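Local coordinates for type IV pilin protein (Neisseria meningitidis, PDB 5V0M) that is a non-core minor pilin of type IV pili and probably contributes to cell adhesion, at residues 39-51 against 61-75. Sequence-based numbering, arbitrary orientation. Where two conformers were deposited one is given.
Sequences NKLKQNKYFNVTL and LQADPNPTTNDGETC
Over one face of the Phe47 ring lies the amide of Asn70, its ND2 3.6 Å from CE2 and the two planes 75° apart. At the ring's edge, near its plane, come Asn44 OD1 and the buried Cys75 O; Pro65 and Glu73 CG approach obliquely. A flat, apolar side chain suits this place, buried between Ala63 and Pro65 of the neighbouring strand and the segment that follows it. With CG of Phe47 anti to the carbonyl carbon (chi1 -67°), the ring swings CD1 beside Pro65 N and CE1 toward Cys75 O. The strand register itself sets Phe47 CB 4.0 Å from Ala63 CB, where a small methyl fits. The Tyr46 ring carries Lys45 CB on one face, makes a cation-pi contact with Arg8 and crosses the Thr69 side chain at about a right angle, CD1 3.5 Å from OG1. That hydroxyl donates to Lys45 O. Tyr46 O is gripped twice, from opposite faces of its plane: Asn66 N bonds at 2.9 Å, nearly straight, while Asn70 ND2 makes a longer, tilted bond, and Asn70 OD1 turns to the same Arg8. Asn66 suits its place because OD1 closes an Asx turn onto Thr68 N while ND2 donates to a water also held by Asn48 OD1 and Asn44 O. Farther along, Asn48 with Asp64 and Thr50 with Gln62 form antiparallel hydrogen-bonded pairs; polar side chains line this face, where Gln62 NE2 meets Asp64 OD2 at 2.8 Å. On the other face Leu61 CD2 touches CD2 of both Leu41 and Leu51, each at 3.8 Å. Strand 47-54 is an outer strand of the four-stranded antiparallel pilin sheet, paired with 59-65, which in turn bonds to 76-80. On the apolar face Ala63 packs on Val12 and Leu51 on Met23 of helix 3-30, and Cys75 is disulfide-bonded to Cys94 near the C-terminus.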
ATOM      1  N   ASN A  39       0.667 -13.081  -5.622  1.00 17.60           N
ATOM      2  CA  ASN A  39      -0.711 -13.038  -6.093  1.00 18.96           C
ATOM      3  C   ASN A  39      -1.717 -12.903  -4.962  1.00 32.45           C
ATOM      4  O   ASN A  39      -2.884 -12.605  -5.237  1.00 29.47           O
ATOM      5  CB  ASN A  39      -1.032 -14.277  -6.930  1.00 39.06           C
ATOM      6  CG  ASN A  39      -0.549 -14.151  -8.362  1.00 44.49           C
ATOM      7  OD1 ASN A  39       0.242 -13.263  -8.693  1.00 58.25           O
ATOM      8  ND2 ASN A  39      -1.034 -15.038  -9.226  1.00 59.33           N
ATOM      9  N   LYS A  40      -1.298 -13.085  -3.711  1.00 19.63           N
ATOM     10  CA  LYS A  40      -2.220 -13.119  -2.587  1.00 25.29           C
ATOM     11  C   LYS A  40      -2.467 -11.745  -1.952  1.00 21.04           C
ATOM     12  O   LYS A  40      -3.168 -11.661  -0.934  1.00 30.17           O
ATOM     13  CB  LYS A  40      -1.724 -14.107  -1.539  1.00 17.99           C
ATOM     14  CG  LYS A  40      -1.804 -15.556  -1.984  1.00 26.25           C
ATOM     15  CD  LYS A  40      -1.469 -16.493  -0.843  1.00 31.80           C
ATOM     16  CE  LYS A  40      -1.657 -17.949  -1.245  1.00 41.24           C
ATOM     17  NZ  LYS A  40      -1.157 -18.874  -0.191  1.00 51.72           N
ATOM     18  N   LEU A  41      -1.941 -10.674  -2.533  1.00 11.91           N
ATOM     19  CA  LEU A  41      -2.130  -9.351  -1.957  1.00 12.18           C
ATOM     20  C   LEU A  41      -3.568  -8.887  -2.135  1.00 16.40           C
ATOM     21  O   LEU A  41      -4.157  -9.027  -3.215  1.00 17.21           O
ATOM     22  CB  LEU A  41      -1.225  -8.364  -2.670  1.00 10.33           C
ATOM     23  CG  LEU A  41       0.268  -8.564  -2.441  1.00 10.62           C
ATOM     24  CD1 LEU A  41       1.056  -7.651  -3.359  1.00 13.32           C
ATOM     25  CD2 LEU A  41       0.660  -8.314  -0.988  1.00 11.54           C
ATOM     26  N   LYS A  42      -4.132  -8.323  -1.068  0.59 11.53           N
ATOM     27  CA  LYS A  42      -5.474  -7.768  -1.114  0.59 11.55           C
ATOM     28  C   LYS A  42      -5.456  -6.398  -1.781  0.59 11.20           C
ATOM     29  O   LYS A  42      -4.602  -5.548  -1.498  0.59 10.62           O
ATOM     30  CB  LYS A  42      -6.039  -7.634   0.300  0.59 17.71           C
ATOM     31  CG  LYS A  42      -6.017  -8.921   1.119  0.59 23.11           C
ATOM     32  CD  LYS A  42      -6.954  -9.985   0.561  0.59 33.23           C
ATOM     33  CE  LYS A  42      -7.026 -11.203   1.489  0.59 30.59           C
ATOM     34  NZ  LYS A  42      -8.070 -12.179   1.075  0.59 40.15           N
ATOM     35  N   GLN A  43      -6.416  -6.192  -2.668  1.00  8.96           N
ATOM     36  CA  GLN A  43      -6.503  -4.999  -3.484  1.00 12.03           C
ATOM     37  C   GLN A  43      -7.570  -4.054  -2.968  1.00  7.35           C
ATOM     38  O   GLN A  43      -8.344  -4.337  -2.049  1.00 10.28           O
ATOM     39  CB  GLN A  43      -6.814  -5.393  -4.921  1.00 10.25           C
ATOM     40  CG  GLN A  43      -5.776  -6.291  -5.527  1.00  7.99           C
ATOM     41  CD  GLN A  43      -4.443  -5.606  -5.634  1.00  9.78           C
ATOM     42  OE1 GLN A  43      -4.352  -4.443  -6.033  1.00 11.77           O
ATOM     43  NE2 GLN A  43      -3.403  -6.313  -5.273  1.00 13.15           N
ATOM     44  N   ASN A  44      -7.615  -2.917  -3.628  1.00  9.57           N
ATOM     45  CA  ASN A  44      -8.529  -1.842  -3.354  1.00 11.16           C
ATOM     46  C   ASN A  44      -9.167  -1.421  -4.678  1.00  7.61           C
ATOM     47  O   ASN A  44      -8.517  -1.485  -5.716  1.00  8.92           O
ATOM     48  CB  ASN A  44      -7.589  -0.800  -2.798  1.00 16.79           C
ATOM     49  CG  ASN A  44      -8.270   0.391  -2.347  1.00 12.61           C
ATOM     50  OD1 ASN A  44      -8.722   1.169  -3.151  1.00 13.53           O
ATOM     51  ND2 ASN A  44      -8.257   0.618  -1.049  1.00 12.39           N
ATOM     52  N   LYS A  45     -10.437  -0.982  -4.651  1.00  8.92           N
ATOM     53  CA  LYS A  45     -11.118  -0.546  -5.862  1.00 10.56           C
ATOM     54  C   LYS A  45     -10.384   0.604  -6.551  1.00  5.72           C
ATOM     55  O   LYS A  45     -10.476   0.765  -7.766  1.00  7.45           O
ATOM     56  CB  LYS A  45     -12.534  -0.079  -5.457  1.00 16.76           C
ATOM     57  CG  LYS A  45     -13.571  -0.015  -6.518  1.00 32.13           C
ATOM     58  CD  LYS A  45     -15.015  -0.132  -5.925  1.00 14.43           C
ATOM     59  CE  LYS A  45     -15.336   0.860  -4.820  1.00 19.51           C
ATOM     60  NZ  LYS A  45     -16.819   1.044  -4.676  1.00 23.57           N
ATOM     61  N   TYR A  46      -9.677   1.426  -5.780  1.00  6.03           N
ATOM     62  CA  TYR A  46      -9.139   2.707  -6.214  1.00  5.33           C
ATOM     63  C   TYR A  46      -7.626   2.733  -6.340  1.00  4.39           C
ATOM     64  O   TYR A  46      -7.086   3.732  -6.846  1.00  5.68           O
ATOM     65  CB  TYR A  46      -9.578   3.780  -5.206  1.00  4.69           C
ATOM     66  CG  TYR A  46     -11.082   3.915  -5.171  1.00  6.17           C
ATOM     67  CD1 TYR A  46     -11.790   4.302  -6.307  1.00  7.86           C
ATOM     68  CD2 TYR A  46     -11.790   3.633  -4.018  1.00  7.45           C
ATOM     69  CE1 TYR A  46     -13.160   4.428  -6.281  1.00  8.50           C
ATOM     70  CE2 TYR A  46     -13.185   3.759  -3.989  1.00 10.34           C
ATOM     71  CZ  TYR A  46     -13.841   4.127  -5.127  1.00  7.64           C
ATOM     72  OH  TYR A  46     -15.227   4.280  -5.090  1.00 14.05           O
ATOM     73  N   PHE A  47      -6.934   1.683  -5.880  1.00  4.85           N
ATOM     74  CA  PHE A  47      -5.481   1.601  -5.889  1.00  5.36           C
ATOM     75  C   PHE A  47      -5.072   0.157  -6.130  1.00  6.83           C
ATOM     76  O   PHE A  47      -5.620  -0.767  -5.511  1.00  7.68           O
ATOM     77  CB  PHE A  47      -4.855   2.015  -4.547  1.00  5.84           C
ATOM     78  CG  PHE A  47      -5.026   3.463  -4.191  1.00  5.96           C
ATOM     79  CD1 PHE A  47      -4.007   4.385  -4.418  1.00  6.81           C
ATOM     80  CD2 PHE A  47      -6.190   3.888  -3.599  1.00  4.95           C
ATOM     81  CE1 PHE A  47      -4.168   5.723  -4.079  1.00  6.19           C
ATOM     82  CE2 PHE A  47      -6.349   5.218  -3.276  1.00  6.43           C
ATOM     83  CZ  PHE A  47      -5.337   6.137  -3.521  1.00  6.27           C
ATOM     84  N   ASN A  48      -4.071  -0.009  -6.993  1.00  5.28           N
ATOM     85  CA  ASN A  48      -3.452  -1.304  -7.260  1.00  8.44           C
ATOM     86  C   ASN A  48      -2.305  -1.510  -6.276  1.00  5.19           C
ATOM     87  O   ASN A  48      -1.410  -0.661  -6.178  1.00  6.72           O
ATOM     88  CB  ASN A  48      -2.930  -1.293  -8.694  1.00  8.49           C
ATOM     89  CG  ASN A  48      -4.023  -1.237  -9.715  1.00 10.16           C
ATOM     90  OD1 ASN A  48      -5.086  -1.824  -9.527  1.00 15.20           O
ATOM     91  ND2 ASN A  48      -3.771  -0.532 -10.811  1.00 12.56           N
ATOM     92  N   VAL A  49      -2.344  -2.600  -5.516  1.00  7.06           N
ATOM     93  CA  VAL A  49      -1.352  -2.866  -4.481  1.00  7.48           C
ATOM     94  C   VAL A  49      -0.360  -3.907  -4.976  1.00  7.85           C
ATOM     95  O   VAL A  49      -0.759  -4.988  -5.428  1.00  9.51           O
ATOM     96  CB  VAL A  49      -2.039  -3.312  -3.176  1.00  7.86           C
ATOM     97  CG1 VAL A  49      -1.023  -3.680  -2.126  1.00 10.01           C
ATOM     98  CG2 VAL A  49      -2.981  -2.212  -2.664  1.00 11.72           C
ATOM     99  N   THR A  50       0.931  -3.604  -4.851  1.00  6.16           N
ATOM    100  CA  THR A  50       1.998  -4.508  -5.250  1.00  6.90           C
ATOM    101  C   THR A  50       3.075  -4.494  -4.181  1.00  8.66           C
ATOM    102  O   THR A  50       3.087  -3.644  -3.290  1.00  8.75           O
ATOM    103  CB  THR A  50       2.599  -4.045  -6.576  1.00  8.35           C
ATOM    104  OG1 THR A  50       3.078  -2.703  -6.422  1.00 10.76           O
ATOM    105  CG2 THR A  50       1.572  -4.103  -7.698  1.00 13.00           C
ATOM    106  N   LEU A  51       3.967  -5.465  -4.245  1.00  9.32           N
ATOM    107  CA  LEU A  51       5.197  -5.441  -3.469  1.00  8.64           C
ATOM    108  C   LEU A  51       6.270  -4.833  -4.340  1.00 10.36           C
ATOM    109  O   LEU A  51       6.742  -5.472  -5.286  1.00 13.59           O
ATOM    110  CB  LEU A  51       5.573  -6.852  -3.051  1.00 10.56           C
ATOM    111  CG  LEU A  51       4.781  -7.323  -1.841  1.00 11.37           C
ATOM    112  CD1 LEU A  51       4.716  -8.855  -1.785  1.00 15.58           C
ATOM    113  CD2 LEU A  51       5.407  -6.772  -0.554  1.00  9.16           C
ATOM    114  N   LEU A  61       5.339  -2.474   0.489  1.00  7.72           N
ATOM    115  CA  LEU A  61       4.103  -2.471  -0.269  1.00  6.50           C
ATOM    116  C   LEU A  61       3.915  -1.119  -0.916  1.00  8.13           C
ATOM    117  O   LEU A  61       4.235  -0.084  -0.324  1.00  7.64           O
ATOM    118  CB  LEU A  61       2.944  -2.701   0.689  1.00  8.31           C
ATOM    119  CG  LEU A  61       2.862  -4.112   1.239  1.00  9.54           C
ATOM    120  CD1 LEU A  61       2.145  -4.172   2.579  1.00  9.85           C
ATOM    121  CD2 LEU A  61       2.180  -4.993   0.206  1.00  9.20           C
ATOM    122  N   GLN A  62       3.350  -1.114  -2.119  1.00  6.48           N
ATOM    123  CA  GLN A  62       3.055   0.125  -2.825  1.00  5.87           C
ATOM    124  C   GLN A  62       1.651   0.108  -3.393  1.00  7.79           C
ATOM    125  O   GLN A  62       1.241  -0.867  -4.033  1.00  7.63           O
ATOM    126  CB  GLN A  62       4.056   0.328  -3.963  1.00  6.71           C
ATOM    127  CG  GLN A  62       3.891   1.622  -4.766  1.00  8.78           C
ATOM    128  CD  GLN A  62       5.078   1.885  -5.670  1.00 12.87           C
ATOM    129  OE1 GLN A  62       6.220   2.020  -5.208  1.00 16.31           O
ATOM    130  NE2 GLN A  62       4.830   1.933  -6.964  1.00 15.89           N
ATOM    131  N   ALA A  63       0.921   1.204  -3.187  1.00  7.11           N
ATOM    132  CA  ALA A  63      -0.424   1.421  -3.721  1.00  6.57           C
ATOM    133  C   ALA A  63      -0.336   2.520  -4.769  1.00  6.67           C
ATOM    134  O   ALA A  63      -0.050   3.679  -4.439  1.00  8.44           O
ATOM    135  CB  ALA A  63      -1.380   1.824  -2.604  1.00  7.53           C
ATOM    136  N   ASP A  64      -0.572   2.153  -6.051  1.00  4.73           N
ATOM    137  CA  ASP A  64      -0.601   3.094  -7.151  1.00  6.05           C
ATOM    138  C   ASP A  64      -2.049   3.368  -7.522  1.00  7.33           C
ATOM    139  O   ASP A  64      -2.841   2.419  -7.623  1.00  6.53           O
ATOM    140  CB  ASP A  64       0.115   2.514  -8.375  1.00  7.75           C
ATOM    141  CG  ASP A  64       1.636   2.521  -8.228  1.00 10.01           C
ATOM    142  OD1 ASP A  64       2.235   3.581  -8.526  1.00 12.71           O
ATOM    143  OD2 ASP A  64       2.206   1.502  -7.802  1.00 14.32           O
ATOM    144  N   PRO A  65      -2.447   4.615  -7.746  1.00  6.09           N
ATOM    145  CA  PRO A  65      -3.845   4.897  -8.069  1.00  6.66           C
ATOM    146  C   PRO A  65      -4.297   4.209  -9.349  1.00  6.45           C
ATOM    147  O   PRO A  65      -3.575   4.128 -10.342  1.00  8.55           O
ATOM    148  CB  PRO A  65      -3.902   6.432  -8.187  1.00  7.57           C
ATOM    149  CG  PRO A  65      -2.515   6.892  -8.251  1.00 13.37           C
ATOM    150  CD  PRO A  65      -1.652   5.839  -7.632  1.00  6.78           C
ATOM    151  N   ASN A  66      -5.533   3.745  -9.318  1.00  6.67           N
ATOM    152  CA  ASN A  66      -6.126   3.091 -10.472  1.00  7.27           C
ATOM    153  C   ASN A  66      -6.808   4.159 -11.317  1.00  6.68           C
ATOM    154  O   ASN A  66      -7.784   4.748 -10.858  1.00  6.69           O
ATOM    155  CB  ASN A  66      -7.147   2.087  -9.979  1.00  7.35           C
ATOM    156  CG  ASN A  66      -7.822   1.355 -11.082  1.00 10.87           C
ATOM    157  OD1 ASN A  66      -8.041   1.895 -12.163  1.00 14.18           O
ATOM    158  ND2 ASN A  66      -8.207   0.119 -10.802  1.00 14.22           N
ATOM    159  N   PRO A  67      -6.331   4.457 -12.529  1.00  6.88           N
ATOM    160  CA  PRO A  67      -6.956   5.542 -13.293  1.00  9.36           C
ATOM    161  C   PRO A  67      -8.350   5.243 -13.819  1.00  7.32           C
ATOM    162  O   PRO A  67      -9.049   6.186 -14.199  1.00  9.25           O
ATOM    163  CB  PRO A  67      -5.995   5.805 -14.462  1.00 10.08           C
ATOM    164  CG  PRO A  67      -4.842   5.018 -14.227  1.00 13.14           C
ATOM    165  CD  PRO A  67      -5.102   3.973 -13.160  1.00  7.46           C
ATOM    166  N   THR A  68      -8.775   3.991 -13.851  1.00  6.77           N
ATOM    167  CA  THR A  68     -10.150   3.718 -14.261  1.00  7.66           C
ATOM    168  C   THR A  68     -11.147   4.272 -13.256  1.00  6.83           C
ATOM    169  O   THR A  68     -12.125   4.919 -13.631  1.00  8.31           O
ATOM    170  CB  THR A  68     -10.353   2.224 -14.432  1.00  7.54           C
ATOM    171  OG1 THR A  68      -9.569   1.751 -15.543  1.00 11.08           O
ATOM    172  CG2 THR A  68     -11.820   1.880 -14.689  1.00 12.64           C
ATOM    173  N   THR A  69     -10.914   4.022 -11.968  1.00  5.86           N
ATOM    174  CA  THR A  69     -11.865   4.407 -10.934  1.00  6.18           C
ATOM    175  C   THR A  69     -11.429   5.640 -10.158  1.00  7.20           C
ATOM    176  O   THR A  69     -12.240   6.210  -9.412  1.00  8.14           O
ATOM    177  CB  THR A  69     -11.977   3.278  -9.918  1.00  5.84           C
ATOM    178  OG1 THR A  69     -10.671   3.040  -9.401  1.00  7.10           O
ATOM    179  CG2 THR A  69     -12.567   1.999 -10.506  1.00  8.41           C
ATOM    180  N   ASN A  70     -10.161   6.023 -10.257  1.00  6.42           N
ATOM    181  CA  ASN A  70      -9.570   7.046  -9.410  1.00  6.64           C
ATOM    182  C   ASN A  70      -8.749   8.016 -10.239  1.00  7.86           C
ATOM    183  O   ASN A  70      -7.706   8.488  -9.807  1.00  8.65           O
ATOM    184  CB  ASN A  70      -8.721   6.382  -8.339  1.00  6.90           C
ATOM    185  CG  ASN A  70      -8.590   7.210  -7.075  1.00  6.39           C
ATOM    186  OD1 ASN A  70      -9.291   8.194  -6.865  1.00  8.18           O
ATOM    187  ND2 ASN A  70      -7.676   6.797  -6.219  1.00  8.62           N
ATOM    188  N   ASP A  71      -9.238   8.382 -11.416  1.00  9.21           N
ATOM    189  CA  ASP A  71      -8.463   9.237 -12.306  1.00 10.75           C
ATOM    190  C   ASP A  71      -8.314  10.608 -11.665  1.00  9.50           C
ATOM    191  O   ASP A  71      -9.220  11.110 -10.999  1.00 14.37           O
ATOM    192  CB  ASP A  71      -9.152   9.367 -13.671  1.00 10.71           C
ATOM    193  CG  ASP A  71      -8.196   9.783 -14.784  1.00 25.50           C
ATOM    194  OD1 ASP A  71      -8.703  10.234 -15.829  1.00 19.82           O
ATOM    195  OD2 ASP A  71      -6.959   9.652 -14.640  1.00 17.76           O
ATOM    196  N   GLY A  72      -7.155  11.210 -11.834  1.00 12.72           N
ATOM    197  CA  GLY A  72      -6.852  12.434 -11.140  1.00 13.58           C
ATOM    198  C   GLY A  72      -6.057  12.247  -9.854  1.00 13.33           C
ATOM    199  O   GLY A  72      -5.315  13.160  -9.472  1.00 24.95           O
ATOM    200  N   GLU A  73      -6.192  11.098  -9.172  1.00  9.96           N
ATOM    201  CA  GLU A  73      -5.344  10.821  -8.009  1.00 11.13           C
ATOM    202  C   GLU A  73      -3.944  10.494  -8.486  1.00  9.35           C
ATOM    203  O   GLU A  73      -3.763   9.622  -9.338  1.00  9.50           O
ATOM    204  CB  GLU A  73      -5.869   9.626  -7.216  1.00  8.81           C
ATOM    205  CG  GLU A  73      -5.054   9.304  -5.970  1.00  7.96           C
ATOM    206  CD  GLU A  73      -5.029  10.458  -5.003  1.00 10.22           C
ATOM    207  OE1 GLU A  73      -6.069  10.763  -4.371  1.00 12.63           O
ATOM    208  OE2 GLU A  73      -3.974  11.120  -4.912  1.00  8.44           O
ATOM    209  N   THR A  74      -2.953  11.184  -7.920  1.00  7.42           N
ATOM    210  CA  THR A  74      -1.563  10.879  -8.215  1.00  8.45           C
ATOM    211  C   THR A  74      -0.778  10.373  -7.018  1.00  7.80           C
ATOM    212  O   THR A  74       0.394  10.009  -7.171  1.00  8.16           O
ATOM    213  CB  THR A  74      -0.827  12.086  -8.831  1.00  8.78           C
ATOM    214  OG1 THR A  74      -0.513  13.055  -7.832  1.00  8.42           O
ATOM    215  CG2 THR A  74      -1.621  12.723  -9.960  1.00 12.64           C
ATOM    216  N   CYS A  75      -1.363  10.344  -5.840  1.00  5.78           N
ATOM    217  CA  CYS A  75      -0.605   9.933  -4.670  1.00  6.00           C
ATOM    218  C   CYS A  75      -0.326   8.446  -4.691  1.00  6.34           C
ATOM    219  O   CYS A  75      -1.238   7.616  -4.810  1.00  8.70           O
ATOM    220  CB  CYS A  75      -1.332  10.309  -3.389  1.00  6.90           C
ATOM    221  SG  CYS A  75      -1.350  12.114  -3.139  1.00  8.76           S
TER
HETATM  222  O   HOH W   1      -7.353  -1.134  -8.222  1.00 13.77           O
HETATM  223  O   HOH W   2       1.165  -0.921  -7.311  1.00 11.47           O